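Local structure of choline/ethanolamine kinase family protein (Mesorhizobium loti, 3DXQ) at residues A[89-100]-A[182-193]. The protein probably phosphorylates ethanolamine or choline as a small-molecule kinase of the choline/ethanolamine kinase family. Residues are numbered along the deposited sequence; the frame is centred on the assembly and turned at random.
Sequences IAGAQTMSPEKF and CENFLDTGERMW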
# COMPACT_ATOMS: atom_id res chain seq x y z
N ILE A 89 -19.24 -3.54 2.47
CA ILE A 89 -19.17 -4.97 2.23
C ILE A 89 -19.44 -5.77 3.52
O ILE A 89 -18.56 -5.90 4.40
CB ILE A 89 -17.78 -5.31 1.74
CG1 ILE A 89 -17.56 -4.62 0.40
CG2 ILE A 89 -17.61 -6.82 1.59
CD1 ILE A 89 -16.11 -4.65 -0.04
N ALA A 90 -20.66 -6.28 3.63
CA ALA A 90 -21.10 -7.03 4.78
C ALA A 90 -20.33 -8.33 4.83
O ALA A 90 -19.90 -8.84 3.81
CB ALA A 90 -22.60 -7.30 4.71
N GLY A 91 -20.13 -8.83 6.05
CA GLY A 91 -19.41 -10.08 6.28
C GLY A 91 -18.04 -10.10 5.67
O GLY A 91 -17.63 -11.10 5.07
N ALA A 92 -17.33 -8.99 5.79
CA ALA A 92 -15.98 -8.88 5.28
C ALA A 92 -15.11 -8.53 6.44
O ALA A 92 -15.50 -7.72 7.27
CB ALA A 92 -15.89 -7.79 4.21
N GLN A 93 -13.91 -9.09 6.46
CA GLN A 93 -12.96 -8.86 7.55
C GLN A 93 -11.81 -7.95 7.10
O GLN A 93 -11.18 -8.19 6.09
CB GLN A 93 -12.39 -10.22 7.99
CG GLN A 93 -11.59 -10.20 9.28
CD GLN A 93 -12.44 -9.81 10.47
OE1 GLN A 93 -12.15 -8.83 11.16
NE2 GLN A 93 -13.51 -10.56 10.69
N THR A 94 -11.56 -6.89 7.86
CA THR A 94 -10.39 -6.04 7.64
C THR A 94 -9.19 -6.85 8.03
O THR A 94 -9.18 -7.45 9.09
CB THR A 94 -10.40 -4.78 8.49
OG1 THR A 94 -11.38 -3.91 7.95
CG2 THR A 94 -9.07 -4.08 8.44
N MSE A 95 -8.17 -6.86 7.19
CA MSE A 95 -7.01 -7.69 7.41
C MSE A 95 -5.91 -7.04 8.28
O MSE A 95 -5.96 -5.86 8.66
CB MSE A 95 -6.47 -8.18 6.06
CG MSE A 95 -7.47 -9.03 5.25
SE MSE A 95 -7.89 -10.78 6.01
CE MSE A 95 -6.07 -11.42 6.13
N SER A 96 -4.92 -7.87 8.61
CA SER A 96 -3.76 -7.48 9.41
C SER A 96 -2.71 -8.58 9.29
O SER A 96 -3.02 -9.69 8.85
CB SER A 96 -4.17 -7.36 10.87
OG SER A 96 -4.43 -8.65 11.45
N PRO A 97 -1.46 -8.30 9.68
CA PRO A 97 -0.48 -9.37 9.65
C PRO A 97 -1.00 -10.65 10.30
O PRO A 97 -0.92 -11.73 9.69
CB PRO A 97 0.70 -8.81 10.45
CG PRO A 97 0.58 -7.34 10.30
CD PRO A 97 -0.87 -7.03 10.15
N GLU A 98 -1.53 -10.53 11.51
CA GLU A 98 -2.02 -11.67 12.26
C GLU A 98 -3.08 -12.45 11.48
O GLU A 98 -2.99 -13.66 11.36
CB GLU A 98 -2.56 -11.24 13.64
CG GLU A 98 -2.90 -12.40 14.57
CD GLU A 98 -3.54 -11.97 15.90
OE1 GLU A 98 -3.40 -10.78 16.31
OE2 GLU A 98 -4.17 -12.83 16.56
N LYS A 99 -4.07 -11.76 10.93
CA LYS A 99 -5.11 -12.45 10.18
C LYS A 99 -4.60 -13.11 8.90
O LYS A 99 -5.22 -14.06 8.41
CB LYS A 99 -6.27 -11.51 9.86
CG LYS A 99 -7.06 -11.05 11.08
CD LYS A 99 -7.78 -9.72 10.76
CE LYS A 99 -8.62 -9.19 11.90
NZ LYS A 99 -9.89 -9.94 11.96
N PHE A 100 -3.48 -12.62 8.36
CA PHE A 100 -2.87 -13.21 7.16
C PHE A 100 -2.22 -14.56 7.43
O PHE A 100 -2.04 -15.35 6.53
CB PHE A 100 -1.90 -12.26 6.45
CG PHE A 100 -2.54 -11.43 5.34
CD1 PHE A 100 -3.02 -12.05 4.19
CD2 PHE A 100 -2.66 -10.06 5.45
CE1 PHE A 100 -3.62 -11.30 3.18
CE2 PHE A 100 -3.22 -9.31 4.45
CZ PHE A 100 -3.71 -9.94 3.30
N CYS A 182 -2.09 -4.10 5.13
CA CYS A 182 -3.00 -5.15 5.46
C CYS A 182 -4.41 -4.62 5.67
O CYS A 182 -5.39 -5.23 5.18
CB CYS A 182 -2.52 -5.87 6.70
SG CYS A 182 -0.97 -6.72 6.47
N GLU A 183 -4.50 -3.47 6.35
CA GLU A 183 -5.79 -2.85 6.69
C GLU A 183 -6.61 -2.46 5.46
O GLU A 183 -7.82 -2.38 5.53
CB GLU A 183 -5.63 -1.61 7.60
CG GLU A 183 -4.87 -0.43 6.99
CD GLU A 183 -5.02 0.85 7.79
OE1 GLU A 183 -6.14 1.42 7.83
OE2 GLU A 183 -4.00 1.31 8.35
N ASN A 184 -5.94 -2.25 4.33
CA ASN A 184 -6.63 -1.94 3.08
C ASN A 184 -7.32 -3.12 2.40
O ASN A 184 -7.93 -2.94 1.35
CB ASN A 184 -5.62 -1.32 2.11
CG ASN A 184 -5.18 0.06 2.55
OD1 ASN A 184 -5.91 0.75 3.27
ND2 ASN A 184 -3.99 0.49 2.09
N PHE A 185 -7.21 -4.32 2.97
CA PHE A 185 -7.81 -5.51 2.40
C PHE A 185 -9.01 -5.94 3.21
O PHE A 185 -8.93 -6.11 4.42
CB PHE A 185 -6.83 -6.67 2.36
CG PHE A 185 -5.78 -6.54 1.30
CD1 PHE A 185 -4.61 -5.83 1.54
CD2 PHE A 185 -5.95 -7.15 0.06
CE1 PHE A 185 -3.65 -5.70 0.57
CE2 PHE A 185 -5.00 -7.02 -0.92
CZ PHE A 185 -3.83 -6.29 -0.66
N LEU A 186 -10.14 -6.13 2.51
CA LEU A 186 -11.35 -6.61 3.13
C LEU A 186 -11.57 -8.01 2.62
O LEU A 186 -11.74 -8.21 1.41
CB LEU A 186 -12.54 -5.71 2.78
CG LEU A 186 -12.28 -4.21 2.97
CD1 LEU A 186 -13.55 -3.46 2.62
CD2 LEU A 186 -11.75 -3.85 4.38
N ASP A 187 -11.58 -8.98 3.52
CA ASP A 187 -11.67 -10.37 3.14
C ASP A 187 -13.05 -10.94 3.39
O ASP A 187 -13.51 -10.97 4.52
CB ASP A 187 -10.66 -11.17 3.95
CG ASP A 187 -10.58 -12.63 3.54
OD1 ASP A 187 -10.90 -12.96 2.36
OD2 ASP A 187 -10.19 -13.46 4.38
N THR A 188 -13.73 -11.39 2.35
CA THR A 188 -14.96 -12.13 2.60
C THR A 188 -14.37 -13.49 2.88
O THR A 188 -13.21 -13.59 3.28
CB THR A 188 -15.93 -12.14 1.41
OG1 THR A 188 -15.42 -12.95 0.35
CG2 THR A 188 -16.17 -10.73 0.93
N GLY A 189 -15.13 -14.56 2.71
CA GLY A 189 -14.48 -15.86 2.85
C GLY A 189 -13.61 -16.19 1.64
O GLY A 189 -12.55 -16.77 1.76
N GLU A 190 -14.09 -15.76 0.48
CA GLU A 190 -13.61 -16.24 -0.80
C GLU A 190 -12.87 -15.24 -1.69
O GLU A 190 -12.22 -15.63 -2.65
CB GLU A 190 -14.82 -16.79 -1.55
CG GLU A 190 -15.42 -18.05 -0.88
CD GLU A 190 -16.92 -18.26 -1.13
OE1 GLU A 190 -17.50 -17.60 -2.01
OE2 GLU A 190 -17.52 -19.08 -0.41
N ARG A 191 -12.96 -13.95 -1.35
CA ARG A 191 -12.30 -12.92 -2.14
C ARG A 191 -11.96 -11.68 -1.32
O ARG A 191 -12.62 -11.34 -0.32
CB ARG A 191 -13.16 -12.52 -3.35
CG ARG A 191 -14.46 -11.78 -3.02
CD ARG A 191 -14.93 -10.99 -4.24
NE ARG A 191 -13.90 -10.05 -4.66
CZ ARG A 191 -13.95 -9.32 -5.78
NH1 ARG A 191 -14.98 -9.41 -6.62
NH2 ARG A 191 -12.94 -8.50 -6.04
N MSE A 192 -10.93 -11.00 -1.79
CA MSE A 192 -10.45 -9.81 -1.15
C MSE A 192 -10.88 -8.67 -2.01
O MSE A 192 -10.86 -8.80 -3.23
CB MSE A 192 -8.93 -9.79 -1.15
CG MSE A 192 -8.33 -10.91 -0.40
SE MSE A 192 -7.88 -10.30 1.29
CE MSE A 192 -7.48 -12.06 2.21
N TRP A 193 -11.30 -7.58 -1.36
CA TRP A 193 -11.46 -6.31 -2.01
C TRP A 193 -10.32 -5.44 -1.47
O TRP A 193 -9.72 -5.75 -0.44
CB TRP A 193 -12.77 -5.68 -1.65
CG TRP A 193 -14.00 -6.49 -1.99
CD1 TRP A 193 -14.57 -7.47 -1.24
CD2 TRP A 193 -14.83 -6.32 -3.13
NE1 TRP A 193 -15.70 -7.94 -1.85
CE2 TRP A 193 -15.89 -7.26 -3.02
CE3 TRP A 193 -14.77 -5.49 -4.25
CZ2 TRP A 193 -16.90 -7.37 -3.98
CZ3 TRP A 193 -15.78 -5.60 -5.21
CH2 TRP A 193 -16.83 -6.54 -5.07
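Asp-187 N donates to Gln-93 O over 2.7 Å at 170°, and Gln-93 N returns a nearly straight bond to Asp-187 O, making these two the hydrogen-bonded pair of a short antiparallel bridge. Beyond it, Met-95 N donates a hydrogen bond to Phe-185 O, bent at the hydrogen but approaching almost in line with the carbonyl. On one face, Leu-186 CD2 lies 3.6 Å from Thr-94 OG1, the two side chains running side by side, while Leu-186 CD1 meets Ile-89 CD1. Ile-89 CD1 also sits over the five-membered ring of Trp-193, 3.5 Å from its centroid, a CH-pi contact; the guanidinium of Arg-191 covers the opposite face. Next to Asp-187, selenomethionine Met-95, bent at chi2 and chi3 (-68° and -55°), lays SE 3.5 Å from Asp-187 CB and CE over the centre of the Phe-100 ring. The Asp-187 carboxylate itself is buried, salt-bridged to Arg-103 and Arg-109. Farther along, Cys-182 CB packs on Ser-96 CA at 3.4 Å, just where Ser-96 OG caps helix 97-102 by accepting from Lys-99 N. Strand 93-94, following N-lobe strand 84-87, thus edges the later hairpin 185-187/192-194, completing the small three-stranded sheet of this protein-kinase-like fold.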